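Local coordinates for tyrosine specific protein phosphatase (Trypanosoma cruzi, PDB 4AZ1), which probably removes phosphate from phosphotyrosine side chains of proteins, as a protein tyrosine phosphatase, and is a potential drug target for Chagas' disease, at residues Y18-E32 / R264-F278. Residues are numbered along the deposited sequence; the frame is centred on the assembly and turned at random.
Sequences YERVQREFSLLLRQE and RRQRFGMVQRMEQYF
Arg-264 and Glu-32 form a salt bridge, NH1 to OE2 at 2.7 Å, with the oxygen lying in the guanidinium plane and offering its anti lone pair. In this protein tyrosine phosphatase fold it ties the turn that follows the N-terminal helix 14-30 to the C-terminal part of helix 255-266. Arg-264 also grips the loop between helices 255-266 and 274-288: NH2 binds Val-271 O, again in plane, and NE makes a weak bond to Met-270 O; the two firm bonds, with the weak one, help hold the guanidinium in its orientation.

Further along the helix, Tyr-277 OH donates to Glu-24 OE1 at 2.5 Å, approaching from above the carboxylate plane. Tyr-281 also bonds OE1, while OE2 is salt-bridged to Arg-20 NE, and NH1 of the same guanidinium pairs with Asp-253. The Tyr-277 ring is a knob in the hole made by Val-21, Glu-24, Phe-25 and Leu-28, with Leu-28 CD1 over one face.

Phe-25, its CG anti to the backbone N (chi1 -176°), lays its ring across the start of helix 274-288: Met-274 CA sits 3.6 Å from the ring centroid in a CH-pi contact, and Val-271 O and Gln-272 O meet the ring edge. The axes of segments 18-30 and 274-278 run at 118° to each other. Toward helix 293-299, Tyr-18 CD2 touches Phe-278 CE2 at 3.6 Å, and Val-21 CG2 stands 3.7 Å from the Phe-278 ring centroid, only 11° off the ring normal.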
loop_
_atom_site.group_PDB
_atom_site.type_symbol
_atom_site.label_atom_id
_atom_site.label_comp_id
_atom_site.label_asym_id
_atom_site.label_seq_id
_atom_site.Cartn_x
_atom_site.Cartn_y
_atom_site.Cartn_z
ATOM N N TYR A 18 -41.261 5.942 12.585
ATOM C CA TYR A 18 -40.209 5.091 13.129
ATOM C C TYR A 18 -40.471 3.615 12.811
ATOM O O TYR A 18 -39.557 2.891 12.424
ATOM C CB TYR A 18 -40.078 5.305 14.640
ATOM C CG TYR A 18 -38.951 4.524 15.280
ATOM C CD1 TYR A 18 -39.140 3.210 15.688
ATOM C CD2 TYR A 18 -37.708 5.102 15.488
ATOM C CE1 TYR A 18 -38.123 2.491 16.274
ATOM C CE2 TYR A 18 -36.680 4.387 16.081
ATOM C CZ TYR A 18 -36.898 3.078 16.472
ATOM O OH TYR A 18 -35.889 2.346 17.063
ATOM N N GLU A 19 -41.725 3.193 12.957
ATOM C CA GLU A 19 -42.129 1.820 12.708
ATOM C C GLU A 19 -42.073 1.424 11.229
ATOM O O GLU A 19 -41.752 0.283 10.900
ATOM C CB GLU A 19 -43.547 1.595 13.248
ATOM C CG GLU A 19 -43.612 1.544 14.769
ATOM C CD GLU A 19 -45.016 1.266 15.292
ATOM O OE1 GLU A 19 -45.925 0.982 14.473
ATOM O OE2 GLU A 19 -45.204 1.334 16.528
ATOM N N ARG A 20 -42.424 2.351 10.347
ATOM C CA ARG A 20 -42.332 2.103 8.917
ATOM C C ARG A 20 -40.863 1.928 8.490
ATOM O O ARG A 20 -40.549 1.024 7.710
ATOM C CB ARG A 20 -42.974 3.235 8.116
ATOM C CG ARG A 20 -42.614 3.176 6.642
ATOM C CD ARG A 20 -43.371 4.171 5.790
ATOM N NE ARG A 20 -42.646 4.407 4.543
ATOM C CZ ARG A 20 -43.092 5.129 3.524
ATOM N NH1 ARG A 20 -44.290 5.692 3.580
ATOM N NH2 ARG A 20 -42.334 5.281 2.442
ATOM N N VAL A 21 -39.975 2.776 9.003
ATOM C CA VAL A 21 -38.553 2.635 8.674
ATOM C C VAL A 21 -38.040 1.272 9.133
ATOM O O VAL A 21 -37.438 0.539 8.350
ATOM C CB VAL A 21 -37.669 3.762 9.260
ATOM C CG1 VAL A 21 -36.190 3.548 8.858
ATOM C CG2 VAL A 21 -38.134 5.116 8.755
ATOM N N GLN A 22 -38.295 0.919 10.389
ATOM C CA GLN A 22 -37.856 -0.382 10.893
ATOM C C GLN A 22 -38.414 -1.526 10.035
ATOM O O GLN A 22 -37.676 -2.438 9.649
ATOM C CB GLN A 22 -38.234 -0.563 12.368
ATOM C CG GLN A 22 -37.809 -1.920 12.952
ATOM C CD GLN A 22 -36.280 -2.128 12.978
ATOM O OE1 GLN A 22 -35.589 -1.632 13.873
ATOM N NE2 GLN A 22 -35.757 -2.872 11.996
ATOM N N ARG A 23 -39.705 -1.455 9.709
ATOM C CA ARG A 23 -40.359 -2.481 8.892
ATOM C C ARG A 23 -39.711 -2.621 7.504
ATOM O O ARG A 23 -39.454 -3.731 7.043
ATOM C CB ARG A 23 -41.837 -2.138 8.743
ATOM C CG ARG A 23 -42.674 -3.231 8.112
ATOM C CD ARG A 23 -44.126 -2.774 7.979
ATOM N NE ARG A 23 -44.240 -1.671 7.027
ATOM C CZ ARG A 23 -44.713 -0.464 7.327
ATOM N NH1 ARG A 23 -45.140 -0.195 8.565
ATOM N NH2 ARG A 23 -44.770 0.470 6.381
ATOM N N GLU A 24 -39.445 -1.493 6.845
ATOM C CA GLU A 24 -38.813 -1.522 5.529
ATOM C C GLU A 24 -37.391 -2.065 5.592
ATOM O O GLU A 24 -36.981 -2.847 4.735
ATOM C CB GLU A 24 -38.782 -0.118 4.910
ATOM C CG GLU A 24 -40.120 0.323 4.314
ATOM C CD GLU A 24 -40.064 1.759 3.800
ATOM O OE1 GLU A 24 -38.956 2.365 3.774
ATOM O OE2 GLU A 24 -41.130 2.276 3.411
ATOM N N PHE A 25 -36.628 -1.639 6.595
ATOM C CA PHE A 25 -35.265 -2.131 6.698
ATOM C C PHE A 25 -35.230 -3.651 6.932
ATOM O O PHE A 25 -34.403 -4.351 6.340
ATOM C CB PHE A 25 -34.482 -1.392 7.779
ATOM C CG PHE A 25 -33.046 -1.799 7.853
ATOM C CD1 PHE A 25 -32.129 -1.329 6.917
ATOM C CD2 PHE A 25 -32.607 -2.674 8.844
ATOM C CE1 PHE A 25 -30.791 -1.712 6.975
ATOM C CE2 PHE A 25 -31.262 -3.055 8.911
ATOM C CZ PHE A 25 -30.363 -2.575 7.968
ATOM N N SER A 26 -36.127 -4.160 7.778
ATOM C CA SER A 26 -36.203 -5.595 8.009
ATOM C C SER A 26 -36.568 -6.343 6.731
ATOM O O SER A 26 -36.020 -7.404 6.442
ATOM C CB SER A 26 -37.207 -5.918 9.119
ATOM O OG SER A 26 -36.734 -5.430 10.364
ATOM N N LEU A 27 -37.484 -5.776 5.957
ATOM C CA LEU A 27 -37.855 -6.361 4.676
ATOM C C LEU A 27 -36.660 -6.404 3.717
ATOM O O LEU A 27 -36.477 -7.381 2.985
ATOM C CB LEU A 27 -39.036 -5.597 4.076
ATOM C CG LEU A 27 -39.599 -6.044 2.732
ATOM C CD1 LEU A 27 -40.176 -7.460 2.833
ATOM C CD2 LEU A 27 -40.665 -5.054 2.270
ATOM N N LEU A 28 -35.828 -5.370 3.735
ATOM C CA LEU A 28 -34.609 -5.392 2.920
ATOM C C LEU A 28 -33.661 -6.522 3.331
ATOM O O LEU A 28 -33.134 -7.229 2.477
ATOM C CB LEU A 28 -33.866 -4.057 2.999
ATOM C CG LEU A 28 -34.469 -2.856 2.277
ATOM C CD1 LEU A 28 -33.792 -1.582 2.753
ATOM C CD2 LEU A 28 -34.324 -2.994 0.768
ATOM N N LEU A 29 -33.434 -6.684 4.633
ATOM C CA LEU A 29 -32.573 -7.767 5.117
ATOM C C LEU A 29 -33.191 -9.101 4.729
ATOM O O LEU A 29 -32.495 -10.024 4.308
ATOM C CB LEU A 29 -32.420 -7.701 6.635
ATOM C CG LEU A 29 -31.749 -6.457 7.212
ATOM C CD1 LEU A 29 -31.598 -6.613 8.715
ATOM C CD2 LEU A 29 -30.399 -6.261 6.553
ATOM N N ARG A 30 -34.511 -9.175 4.867
ATOM C CA ARG A 30 -35.289 -10.366 4.515
ATOM C C ARG A 30 -35.011 -10.842 3.078
ATOM O O ARG A 30 -35.123 -12.028 2.787
ATOM C CB ARG A 30 -36.784 -10.074 4.755
ATOM C CG ARG A 30 -37.791 -10.999 4.092
ATOM C CD ARG A 30 -38.013 -12.270 4.888
ATOM N NE ARG A 30 -39.157 -13.036 4.390
ATOM C CZ ARG A 30 -39.139 -13.761 3.277
ATOM N NH1 ARG A 30 -38.037 -13.813 2.535
ATOM N NH2 ARG A 30 -40.224 -14.431 2.900
ATOM N N GLN A 31 -34.597 -9.924 2.203
ATOM C CA GLN A 31 -34.359 -10.259 0.798
ATOM C C GLN A 31 -32.948 -10.750 0.530
ATOM O O GLN A 31 -32.631 -11.149 -0.600
ATOM C CB GLN A 31 -34.616 -9.042 -0.090
ATOM C CG GLN A 31 -35.958 -9.055 -0.778
ATOM C CD GLN A 31 -37.080 -8.640 0.139
ATOM O OE1 GLN A 31 -37.368 -7.454 0.279
ATOM N NE2 GLN A 31 -37.723 -9.616 0.770
ATOM N N GLU A 32 -32.091 -10.701 1.550
ATOM C CA GLU A 32 -30.697 -11.102 1.366
ATOM C C GLU A 32 -30.536 -12.585 0.991
ATOM O O GLU A 32 -31.079 -13.481 1.662
ATOM C CB GLU A 32 -29.870 -10.755 2.604
ATOM C CG GLU A 32 -29.771 -9.250 2.837
ATOM C CD GLU A 32 -28.817 -8.879 3.967
ATOM O OE1 GLU A 32 -28.407 -9.781 4.741
ATOM O OE2 GLU A 32 -28.486 -7.678 4.078
ATOM N N ARG A 264 -28.455 -2.343 -3.503
ATOM C CA ARG A 264 -28.168 -3.682 -2.988
ATOM C C ARG A 264 -27.926 -4.732 -4.077
ATOM O O ARG A 264 -27.158 -5.675 -3.875
ATOM C CB ARG A 264 -29.283 -4.138 -2.033
ATOM C CG ARG A 264 -28.982 -3.754 -0.612
ATOM C CD ARG A 264 -30.129 -3.953 0.373
ATOM N NE ARG A 264 -29.657 -3.577 1.709
ATOM C CZ ARG A 264 -29.364 -4.443 2.673
ATOM N NH1 ARG A 264 -29.545 -5.746 2.469
ATOM N NH2 ARG A 264 -28.915 -4.009 3.849
ATOM N N ARG A 265 -28.574 -4.570 -5.228
ATOM C CA ARG A 265 -28.364 -5.498 -6.337
ATOM C C ARG A 265 -26.981 -5.306 -6.938
ATOM O O ARG A 265 -26.468 -6.188 -7.630
ATOM C CB ARG A 265 -29.413 -5.303 -7.442
ATOM C CG ARG A 265 -30.810 -5.800 -7.111
ATOM C CD ARG A 265 -31.738 -5.711 -8.336
ATOM N NE ARG A 265 -32.193 -4.343 -8.614
ATOM C CZ ARG A 265 -33.294 -3.794 -8.095
ATOM N NH1 ARG A 265 -34.068 -4.483 -7.259
ATOM N NH2 ARG A 265 -33.627 -2.550 -8.412
ATOM N N GLN A 266 -26.381 -4.147 -6.688
ATOM C CA GLN A 266 -25.107 -3.823 -7.326
ATOM C C GLN A 266 -23.927 -3.981 -6.367
ATOM O O GLN A 266 -22.786 -4.139 -6.792
ATOM C CB GLN A 266 -25.157 -2.404 -7.897
ATOM C CG GLN A 266 -26.172 -2.202 -9.019
ATOM C CD GLN A 266 -26.270 -0.744 -9.428
ATOM O OE1 GLN A 266 -25.398 -0.221 -10.123
ATOM N NE2 GLN A 266 -27.327 -0.073 -8.980
ATOM N N ARG A 267 -24.212 -3.927 -5.069
ATOM C CA ARG A 267 -23.212 -4.216 -4.038
ATOM C C ARG A 267 -23.932 -4.783 -2.820
ATOM O O ARG A 267 -24.632 -4.062 -2.107
ATOM C CB ARG A 267 -22.429 -2.955 -3.644
ATOM C CG ARG A 267 -21.343 -3.191 -2.574
ATOM C CD ARG A 267 -20.373 -2.009 -2.508
ATOM N NE ARG A 267 -19.460 -2.058 -1.359
ATOM C CZ ARG A 267 -18.274 -2.665 -1.351
ATOM N NH1 ARG A 267 -17.848 -3.316 -2.433
ATOM N NH2 ARG A 267 -17.520 -2.638 -0.250
ATOM N N PHE A 268 -23.759 -6.080 -2.594
ATOM C CA PHE A 268 -24.489 -6.784 -1.545
ATOM C C PHE A 268 -24.397 -6.082 -0.194
ATOM O O PHE A 268 -23.304 -5.758 0.272
ATOM C CB PHE A 268 -23.959 -8.209 -1.407
ATOM C CG PHE A 268 -24.752 -9.045 -0.460
ATOM C CD1 PHE A 268 -25.891 -9.707 -0.898
ATOM C CD2 PHE A 268 -24.376 -9.154 0.880
ATOM C CE1 PHE A 268 -26.648 -10.476 -0.024
ATOM C CE2 PHE A 268 -25.132 -9.915 1.766
ATOM C CZ PHE A 268 -26.272 -10.576 1.309
ATOM N N GLY A 269 -25.548 -5.833 0.423
ATOM C CA GLY A 269 -25.564 -5.353 1.795
ATOM C C GLY A 269 -25.557 -3.845 1.954
ATOM O O GLY A 269 -25.488 -3.358 3.089
ATOM N N MET A 270 -25.648 -3.110 0.842
ATOM C CA MET A 270 -25.659 -1.641 0.889
ATOM C C MET A 270 -26.704 -1.114 1.883
ATOM O O MET A 270 -27.868 -1.584 1.906
ATOM C CB MET A 270 -25.898 -1.024 -0.502
ATOM C CG MET A 270 -24.681 -1.015 -1.425
ATOM S SD MET A 270 -23.342 0.086 -0.923
ATOM C CE MET A 270 -23.704 1.538 -1.911
ATOM N N VAL A 271 -26.278 -0.122 2.671
ATOM C CA VAL A 271 -27.006 0.332 3.857
ATOM C C VAL A 271 -27.099 -0.819 4.866
ATOM O O VAL A 271 -28.008 -1.654 4.829
ATOM C CB VAL A 271 -28.382 0.951 3.540
ATOM C CG1 VAL A 271 -28.959 1.571 4.801
ATOM C CG2 VAL A 271 -28.238 2.022 2.447
ATOM N N GLN A 272 -26.121 -0.840 5.760
ATOM C CA GLN A 272 -25.836 -1.967 6.623
ATOM C C GLN A 272 -26.684 -1.948 7.899
ATOM O O GLN A 272 -27.020 -2.993 8.425
ATOM C CB GLN A 272 -24.346 -1.895 6.983
ATOM C CG GLN A 272 -23.792 -3.015 7.854
ATOM C CD GLN A 272 -22.286 -2.831 8.083
ATOM O OE1 GLN A 272 -21.752 -1.727 7.915
ATOM N NE2 GLN A 272 -21.603 -3.907 8.447
ATOM N N ARG A 273 -27.018 -0.758 8.395
ATOM C CA ARG A 273 -27.659 -0.637 9.709
ATOM C C ARG A 273 -28.949 0.132 9.595
ATOM O O ARG A 273 -29.082 0.995 8.726
ATOM C CB ARG A 273 -26.729 0.077 10.711
ATOM C CG ARG A 273 -25.342 -0.540 10.784
ATOM C CD ARG A 273 -24.556 -0.047 12.008
ATOM N NE ARG A 273 -23.113 -0.258 11.845
ATOM C CZ ARG A 273 -22.508 -1.444 11.973
ATOM N NH1 ARG A 273 -23.226 -2.535 12.240
ATOM N NH2 ARG A 273 -21.187 -1.547 11.824
ATOM N N MET A 274 -29.887 -0.173 10.487
ATOM C CA MET A 274 -31.221 0.414 10.428
ATOM C C MET A 274 -31.151 1.947 10.456
ATOM O O MET A 274 -31.823 2.633 9.674
ATOM C CB MET A 274 -32.083 -0.129 11.576
ATOM C CG MET A 274 -33.536 0.346 11.572
ATOM S SD MET A 274 -33.727 1.984 12.336
ATOM C CE MET A 274 -33.714 1.533 14.077
ATOM N N GLU A 275 -30.329 2.491 11.348
ATOM C CA GLU A 275 -30.276 3.943 11.499
ATOM C C GLU A 275 -29.641 4.583 10.276
ATOM O O GLU A 275 -29.899 5.750 9.996
ATOM C CB GLU A 275 -29.555 4.370 12.789
ATOM C CG GLU A 275 -28.072 4.123 12.775
ATOM C CD GLU A 275 -27.711 2.691 13.123
ATOM O OE1 GLU A 275 -28.635 1.858 13.320
ATOM O OE2 GLU A 275 -26.494 2.410 13.207
ATOM N N GLN A 276 -28.842 3.824 9.523
ATOM C CA GLN A 276 -28.270 4.380 8.294
ATOM C C GLN A 276 -29.353 4.515 7.217
ATOM O O GLN A 276 -29.324 5.447 6.431
ATOM C CB GLN A 276 -27.085 3.531 7.793
ATOM C CG GLN A 276 -25.815 3.683 8.666
ATOM C CD GLN A 276 -24.856 2.516 8.484
ATOM O OE1 GLN A 276 -25.148 1.587 7.724
ATOM N NE2 GLN A 276 -23.719 2.545 9.194
ATOM N N TYR A 277 -30.301 3.583 7.195
ATOM C CA TYR A 277 -31.424 3.642 6.262
ATOM C C TYR A 277 -32.348 4.795 6.671
ATOM O O TYR A 277 -32.854 5.567 5.833
ATOM C CB TYR A 277 -32.171 2.293 6.285
ATOM C CG TYR A 277 -33.367 2.200 5.351
ATOM C CD1 TYR A 277 -33.198 2.137 3.964
ATOM C CD2 TYR A 277 -34.658 2.146 5.855
ATOM C CE1 TYR A 277 -34.300 2.043 3.104
ATOM C CE2 TYR A 277 -35.768 2.053 5.005
ATOM C CZ TYR A 277 -35.574 1.996 3.631
ATOM O OH TYR A 277 -36.667 1.894 2.787
ATOM N N PHE A 278 -32.549 4.916 7.976
ATOM C CA PHE A 278 -33.305 6.032 8.530
ATOM C C PHE A 278 -32.739 7.387 8.078
ATOM O O PHE A 278 -33.505 8.282 7.699
ATOM C CB PHE A 278 -33.306 5.937 10.048
ATOM C CG PHE A 278 -34.606 6.317 10.659
ATOM C CD1 PHE A 278 -35.283 7.459 10.226
ATOM C CD2 PHE A 278 -35.176 5.529 11.651
ATOM C CE1 PHE A 278 -36.508 7.815 10.791
ATOM C CE2 PHE A 278 -36.407 5.873 12.221
ATOM C CZ PHE A 278 -37.073 7.019 11.790
HETATM O O HOH W 1 -31.812 -6.964 0.365
#